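Local coordinates for protein JSC1_58120g3 ([Leptolyngbya] sp. JSC-1, PDB 6XHH) that probably senses far-red light as a cyanobacteriochrome GAF domain that carries a covalently attached verdin-type bilin chromophore, at residues A[27-32]-A[161-166]; A[66-71]-A[115-120]. All coordinates share one frame; numbering follows the deposited sequence.

Contact 1: residues A[27-32]-A[161-166]; sequences QEVRRL and QLLMRV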
loop_
_atom_site.group_PDB
_atom_site.type_symbol
_atom_site.label_atom_id
_atom_site.label_comp_id
_atom_site.label_asym_id
_atom_site.label_seq_id
_atom_site.Cartn_x
_atom_site.Cartn_y
_atom_site.Cartn_z
ATOM N N GLN A 27 2.686 10.731 4.747
ATOM C CA GLN A 27 3.899 11.542 4.821
ATOM C C GLN A 27 5.008 10.817 5.562
ATOM O O GLN A 27 6.159 10.798 5.111
ATOM C CB GLN A 27 3.592 12.875 5.507
ATOM C CG GLN A 27 2.684 13.815 4.710
ATOM C CD GLN A 27 2.723 15.263 5.201
ATOM O OE1 GLN A 27 3.683 15.695 5.848
ATOM N NE2 GLN A 27 1.665 16.010 4.910
ATOM N N GLU A 28 4.686 10.228 6.713
ATOM C CA GLU A 28 5.732 9.610 7.523
ATOM C C GLU A 28 6.297 8.364 6.855
ATOM O O GLU A 28 7.512 8.140 6.878
ATOM C CB GLU A 28 5.190 9.278 8.910
ATOM C CG GLU A 28 4.825 10.487 9.726
ATOM C CD GLU A 28 5.930 11.511 9.768
ATOM O OE1 GLU A 28 7.107 11.112 9.915
ATOM O OE2 GLU A 28 5.614 12.714 9.654
ATOM N N VAL A 29 5.440 7.531 6.265
ATOM C CA VAL A 29 5.939 6.361 5.551
ATOM C C VAL A 29 6.799 6.771 4.359
ATOM O O VAL A 29 7.840 6.153 4.095
ATOM C CB VAL A 29 4.775 5.450 5.123
ATOM C CG1 VAL A 29 5.294 4.347 4.207
ATOM C CG2 VAL A 29 4.093 4.856 6.354
ATOM N N ARG A 30 6.382 7.804 3.616
ATOM C CA ARG A 30 7.159 8.230 2.449
ATOM C C ARG A 30 8.545 8.718 2.857
ATOM O O ARG A 30 9.550 8.360 2.234
ATOM C CB ARG A 30 6.419 9.325 1.674
ATOM C CG ARG A 30 6.935 9.476 0.235
ATOM C CD ARG A 30 6.796 10.899 -0.328
ATOM N NE ARG A 30 7.360 11.896 0.579
ATOM C CZ ARG A 30 8.661 12.113 0.762
ATOM N NH1 ARG A 30 9.056 13.040 1.627
ATOM N NH2 ARG A 30 9.574 11.412 0.095
ATOM N N ARG A 31 8.607 9.546 3.905
ATOM C CA ARG A 31 9.880 10.038 4.433
ATOM C C ARG A 31 10.764 8.887 4.906
ATOM O O ARG A 31 11.961 8.827 4.593
ATOM C CB ARG A 31 9.590 11.004 5.592
ATOM C CG ARG A 31 10.805 11.680 6.218
ATOM C CD ARG A 31 10.391 12.626 7.359
ATOM N NE ARG A 31 10.530 12.012 8.679
ATOM C CZ ARG A 31 11.443 12.368 9.579
ATOM N NH1 ARG A 31 12.304 13.339 9.310
ATOM N NH2 ARG A 31 11.493 11.752 10.754
ATOM N N LEU A 32 10.181 7.969 5.681
ATOM C CA LEU A 32 10.926 6.838 6.225
ATOM C C LEU A 32 11.571 6.008 5.121
ATOM O O LEU A 32 12.757 5.666 5.194
ATOM C CB LEU A 32 9.978 5.978 7.058
ATOM C CG LEU A 32 10.555 4.697 7.659
ATOM C CD1 LEU A 32 11.662 5.044 8.633
ATOM C CD2 LEU A 32 9.456 3.904 8.353
ATOM N N GLN A 161 6.819 -5.805 6.486
ATOM C CA GLN A 161 6.235 -5.975 7.809
ATOM C C GLN A 161 5.880 -4.632 8.433
ATOM O O GLN A 161 4.787 -4.473 8.995
ATOM C CB GLN A 161 7.191 -6.773 8.700
ATOM C CG GLN A 161 7.070 -8.269 8.476
ATOM C CD GLN A 161 8.397 -9.013 8.449
ATOM O OE1 GLN A 161 9.407 -8.542 8.972
ATOM N NE2 GLN A 161 8.395 -10.188 7.827
ATOM N N LEU A 162 6.770 -3.641 8.318
ATOM C CA LEU A 162 6.453 -2.306 8.813
ATOM C C LEU A 162 5.188 -1.779 8.154
ATOM O O LEU A 162 4.292 -1.249 8.823
ATOM C CB LEU A 162 7.635 -1.359 8.573
ATOM C CG LEU A 162 7.615 0.103 9.061
ATOM C CD1 LEU A 162 6.815 1.022 8.147
ATOM C CD2 LEU A 162 7.110 0.217 10.469
ATOM N N LEU A 163 5.108 -1.894 6.825
ATOM C CA LEU A 163 3.944 -1.377 6.115
ATOM C C LEU A 163 2.665 -2.014 6.618
ATOM O O LEU A 163 1.641 -1.340 6.760
ATOM C CB LEU A 163 4.090 -1.632 4.613
ATOM C CG LEU A 163 4.784 -0.605 3.719
ATOM C CD1 LEU A 163 4.792 -1.085 2.271
ATOM C CD2 LEU A 163 4.125 0.777 3.802
ATOM N N MET A 164 2.706 -3.325 6.883
ATOM C CA MET A 164 1.529 -4.021 7.376
ATOM C C MET A 164 1.150 -3.555 8.774
ATOM O O MET A 164 -0.040 -3.462 9.084
ATOM C CB MET A 164 1.770 -5.533 7.348
ATOM C CG MET A 164 1.964 -6.090 5.925
ATOM S SD MET A 164 2.373 -7.850 5.819
ATOM C CE MET A 164 0.897 -8.593 6.491
ATOM N N ARG A 165 2.136 -3.229 9.618
ATOM C CA ARG A 165 1.822 -2.722 10.953
ATOM C C ARG A 165 1.247 -1.317 10.884
ATOM O O ARG A 165 0.353 -0.970 11.662
ATOM C CB ARG A 165 3.066 -2.726 11.841
ATOM C CG ARG A 165 3.652 -4.104 12.110
ATOM C CD ARG A 165 2.686 -5.005 12.849
ATOM N NE ARG A 165 1.747 -5.679 11.952
ATOM C CZ ARG A 165 2.089 -6.613 11.070
ATOM N NH1 ARG A 165 3.354 -6.991 10.948
ATOM N NH2 ARG A 165 1.162 -7.172 10.303
ATOM N N VAL A 166 1.763 -0.492 9.972
ATOM C CA VAL A 166 1.192 0.837 9.774
ATOM C C VAL A 166 -0.246 0.729 9.281
ATOM O O VAL A 166 -1.138 1.446 9.751
ATOM C CB VAL A 166 2.070 1.644 8.808
ATOM C CG1 VAL A 166 1.395 2.961 8.461
ATOM C CG2 VAL A 166 3.441 1.903 9.437
#
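No flat group takes part where Val29 and Leu32 meet Leu162, Leu163 and Val166; in place of ring faces and edges, the methyl ends of branched aliphatic side chains make every touch. Segments 27-32 and 161-166, on helices 18-33 and 157-178, run antiparallel, their axes at 170° and no closer than 11.9 Å. Such wide spacing is bridged by the ends of side chains, with no backbone contact. Val29, whose CA is nearest that of Leu163 across the segments, uses both branches. Its CG1, anti to the backbone N (chi1 172°), lies 3.8 Å from CD2 of Leu163, the two side chains crossing at about a right angle. Its other methyl, CG2, meets CG1 of Val166 tip to tip at 3.9 Å. One turn further along, Leu32 reaches out to Leu162 in the same end-on manner, CD2 to CD1 at 3.9 Å. Leu163 leaves its helix alongside the interface, yet its CD2 comes nearer to Val29, and its side chain also packs on Ala130, Val132, Leu144 and Ala146 of the central sheet. Helix 2-13 closes another flank, with Leu5 against Leu162 and Val166 and Ala4 against Leu32. The contact thus belongs to the helical layer of the GAF fold. With neither hydrogen bond nor salt bridge between the segments, it is held by van der Waals contact and the burial of aliphatic carbon.

Contact 2: residues A[66-71]-A[115-120]; sequences SGWEDP and DCHIEA. With M1V (mesobiliverdin IX(alpha)), chain C.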
loop_
_atom_site.group_PDB
_atom_site.type_symbol
_atom_site.label_atom_id
_atom_site.label_comp_id
_atom_site.label_asym_id
_atom_site.label_seq_id
_atom_site.Cartn_x
_atom_site.Cartn_y
_atom_site.Cartn_z
ATOM N N SER A 66 -8.855 10.224 -8.166
ATOM C CA SER A 66 -8.910 9.257 -9.246
ATOM C C SER A 66 -9.249 7.876 -8.706
ATOM O O SER A 66 -9.021 7.564 -7.537
ATOM C CB SER A 66 -7.572 9.213 -9.996
ATOM O OG SER A 66 -7.353 10.419 -10.716
ATOM N N GLY A 67 -9.801 7.046 -9.580
ATOM C CA GLY A 67 -10.079 5.673 -9.221
ATOM C C GLY A 67 -9.209 4.679 -9.961
ATOM O O GLY A 67 -8.633 4.982 -11.013
ATOM N N TRP A 68 -9.106 3.477 -9.410
ATOM C CA TRP A 68 -8.531 2.333 -10.111
ATOM C C TRP A 68 -9.551 1.212 -10.009
ATOM O O TRP A 68 -9.837 0.726 -8.907
ATOM C CB TRP A 68 -7.183 1.943 -9.506
ATOM C CG TRP A 68 -6.449 0.818 -10.166
ATOM C CD1 TRP A 68 -6.915 -0.052 -11.111
ATOM C CD2 TRP A 68 -5.090 0.454 -9.916
ATOM N NE1 TRP A 68 -5.916 -0.945 -11.466
ATOM C CE2 TRP A 68 -4.789 -0.651 -10.739
ATOM C CE3 TRP A 68 -4.094 0.961 -9.077
ATOM C CZ2 TRP A 68 -3.526 -1.249 -10.741
ATOM C CZ3 TRP A 68 -2.855 0.359 -9.075
ATOM C CH2 TRP A 68 -2.582 -0.725 -9.892
ATOM N N GLU A 69 -10.127 0.831 -11.152
ATOM C CA GLU A 69 -11.125 -0.234 -11.213
ATOM C C GLU A 69 -10.425 -1.492 -11.717
ATOM O O GLU A 69 -10.429 -1.817 -12.910
ATOM C CB GLU A 69 -12.308 0.164 -12.101
ATOM C CG GLU A 69 -12.969 1.470 -11.651
ATOM C CD GLU A 69 -14.145 1.876 -12.510
ATOM O OE1 GLU A 69 -14.225 1.421 -13.672
ATOM O OE2 GLU A 69 -14.973 2.670 -12.026
ATOM N N ASP A 70 -9.819 -2.221 -10.782
ATOM C CA ASP A 70 -9.034 -3.383 -11.161
ATOM C C ASP A 70 -9.948 -4.580 -11.369
ATOM O O ASP A 70 -10.578 -5.039 -10.410
ATOM C CB ASP A 70 -7.985 -3.710 -10.113
ATOM C CG ASP A 70 -7.039 -4.803 -10.581
ATOM O OD1 ASP A 70 -7.500 -5.955 -10.718
ATOM O OD2 ASP A 70 -5.851 -4.508 -10.795
ATOM N N PRO A 71 -10.033 -5.128 -12.587
ATOM C CA PRO A 71 -10.974 -6.226 -12.842
ATOM C C PRO A 71 -10.646 -7.486 -12.079
ATOM O O PRO A 71 -11.561 -8.241 -11.730
ATOM C CB PRO A 71 -10.847 -6.454 -14.359
ATOM C CG PRO A 71 -10.188 -5.257 -14.900
ATOM C CD PRO A 71 -9.308 -4.732 -13.805
ATOM N N ASP A 115 0.130 -8.184 -18.390
ATOM C CA ASP A 115 0.491 -6.928 -19.047
ATOM C C ASP A 115 -0.510 -5.812 -18.757
ATOM O O ASP A 115 -0.118 -4.646 -18.650
ATOM C CB ASP A 115 0.657 -7.115 -20.557
ATOM C CG ASP A 115 1.370 -5.932 -21.199
ATOM O OD1 ASP A 115 2.283 -5.378 -20.550
ATOM O OD2 ASP A 115 1.017 -5.545 -22.336
ATOM N N CYS A 116 -1.810 -6.128 -18.645
ATOM C CA CYS A 116 -2.776 -5.061 -18.360
ATOM C C CYS A 116 -2.640 -4.527 -16.941
ATOM O O CYS A 116 -2.956 -3.350 -16.690
ATOM C CB CYS A 116 -4.221 -5.518 -18.625
ATOM S SG CYS A 116 -4.912 -6.903 -17.728
ATOM N N HIS A 117 -2.170 -5.367 -16.009
ATOM C CA HIS A 117 -1.788 -4.893 -14.685
ATOM C C HIS A 117 -0.604 -3.939 -14.781
ATOM O O HIS A 117 -0.634 -2.826 -14.232
ATOM C CB HIS A 117 -1.472 -6.106 -13.804
ATOM C CG HIS A 117 -1.217 -5.784 -12.360
ATOM N ND1 HIS A 117 -0.955 -6.765 -11.431
ATOM C CD2 HIS A 117 -1.179 -4.607 -11.684
ATOM C CE1 HIS A 117 -0.767 -6.214 -10.241
ATOM N NE2 HIS A 117 -0.905 -4.907 -10.366
ATOM N N ILE A 118 0.430 -4.336 -15.533
ATOM C CA ILE A 118 1.577 -3.457 -15.760
ATOM C C ILE A 118 1.128 -2.135 -16.375
ATOM O O ILE A 118 1.590 -1.062 -15.979
ATOM C CB ILE A 118 2.624 -4.161 -16.640
ATOM C CG1 ILE A 118 3.278 -5.296 -15.852
ATOM C CG2 ILE A 118 3.703 -3.173 -17.081
ATOM C CD1 ILE A 118 4.162 -6.183 -16.710
ATOM N N GLU A 119 0.204 -2.187 -17.337
ATOM C CA GLU A 119 -0.228 -0.961 -18.005
ATOM C C GLU A 119 -0.987 -0.046 -17.044
ATOM O O GLU A 119 -0.832 1.184 -17.074
ATOM C CB GLU A 119 -1.087 -1.325 -19.220
ATOM C CG GLU A 119 -1.533 -0.134 -20.045
ATOM C CD GLU A 119 -2.584 -0.505 -21.077
ATOM O OE1 GLU A 119 -3.298 0.402 -21.555
ATOM O OE2 GLU A 119 -2.697 -1.707 -21.409
ATOM N N ALA A 120 -1.809 -0.640 -16.181
ATOM C CA ALA A 120 -2.504 0.116 -15.143
ATOM C C ALA A 120 -1.518 0.821 -14.216
ATOM O O ALA A 120 -1.688 2.004 -13.897
ATOM C CB ALA A 120 -3.413 -0.821 -14.346
HETATM O OA M1V C . -6.358 -2.486 -13.922
HETATM C C1A M1V C . -6.245 -3.615 -14.375
HETATM N NA M1V C . -5.766 -4.657 -13.684
HETATM C C2A M1V C . -6.602 -4.017 -15.678
HETATM C CMA M1V C . -7.178 -3.126 -16.755
HETATM C C3A M1V C . -6.325 -5.376 -15.798
HETATM C CAA M1V C . -6.526 -6.235 -16.989
HETATM C CBA M1V C . -7.518 -7.370 -16.725
HETATM C C4A M1V C . -5.772 -5.798 -14.493
HETATM C CHA M1V C . -5.387 -7.077 -14.192
HETATM C C1B M1V C . -4.839 -7.643 -12.955
HETATM C C2B M1V C . -4.441 -9.003 -12.879
HETATM C CMB M1V C . -4.500 -10.006 -14.005
HETATM C C3B M1V C . -3.984 -9.225 -11.614
HETATM C CAB M1V C . -3.443 -10.533 -11.067
HETATM C CBB M1V C . -1.916 -10.448 -10.906
HETATM C CGB M1V C . -1.240 -10.389 -12.259
HETATM O O2B M1V C . -1.266 -11.391 -13.015
HETATM O O1B M1V C . -0.649 -9.357 -12.649
HETATM N NB M1V C . -4.632 -7.070 -11.759
HETATM C C4B M1V C . -4.117 -7.989 -10.913
HETATM C CHB M1V C . -3.746 -7.865 -9.566
HETATM C C1C M1V C . -3.592 -6.746 -8.734
HETATM C C2C M1V C . -2.911 -6.809 -7.511
HETATM C CAC M1V C . -2.340 -8.073 -6.905
HETATM C CBC M1V C . -3.574 -8.740 -6.234
HETATM C CGC M1V C . -3.433 -10.223 -5.925
HETATM O O2C M1V C . -2.367 -10.831 -6.174
HETATM O O1C M1V C . -4.389 -10.868 -5.425
HETATM C C3C M1V C . -2.949 -5.533 -6.954
HETATM C CMC M1V C . -2.335 -5.152 -5.636
HETATM N NC M1V C . -4.014 -5.451 -8.935
HETATM C C4C M1V C . -3.627 -4.691 -7.860
HETATM C CHC M1V C . -3.976 -3.310 -7.818
HETATM C C1D M1V C . -3.571 -2.309 -6.970
HETATM C C2D M1V C . -4.403 -1.287 -6.436
HETATM C CMD M1V C . -5.890 -1.156 -6.664
HETATM N ND M1V C . -2.272 -2.073 -6.542
HETATM C C4D M1V C . -2.280 -0.979 -5.750
HETATM O OD M1V C . -1.265 -0.524 -5.222
HETATM C C3D M1V C . -3.619 -0.478 -5.674
HETATM C CAD M1V C . -4.089 0.714 -4.879
HETATM C CBD M1V C . -3.680 1.983 -5.593
#
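Trp68 meets His117 and Ala120 in the bilin pocket of the GAF fold, where mesobiliverdin fills much of the space between segment 66-71 and helix 115-123. Along this helix, Cys116 comes first: its SG is bonded to CAA of the chromophore at 1.9 Å, the thioether at the A ring. Next, His117 lays one ring face against the pigment, whose NC stands 3.4 Å above its plane toward the rim. Its ND1 donates to the propionate O1B at 2.9 Å, which fixes the rotation of the imidazole, and Phe87 also meets this ring. His117 CD2 comes to the edge of Trp68, 4.2 Å from CZ2. One turn after Cys116, the methyl CB of Ala120 packs at 3.6 Å on the same CZ2. From segment 66-71, Asp70 OD2 accepts from both NA and NB of the chromophore, while OD1 caps Leu73 N at the start of the short helix 71-75. The indole of Trp68, with CG anti to the backbone N (chi1 -177°), lies with one face over the D-ring end of the pigment, and its NE1 donates to the A-ring carbonyl OA at 2.9 Å and 156°.

Overall arrangement
Contact 1 and contact 2 lie on opposite sides of the chain's centre, their own centres 24 Å apart and their nearest atoms about 14 Å apart. In sequence, the pocket contact is nested inside the loop closed by the pairing of 27-32 with 161-166. The central antiparallel sheet relates them: strand 139-148 packs against Leu163 of contact 1 and offers Ser145 to mesobiliverdin as a hydrogen-bond partner. The side chain of Leu163 is about 10 Å from the bound mesobiliverdin. One contact is aliphatic and belongs to the helical layer; the other is aromatic and apolar where the segments meet, its polar and covalent bonds running to the chromophore.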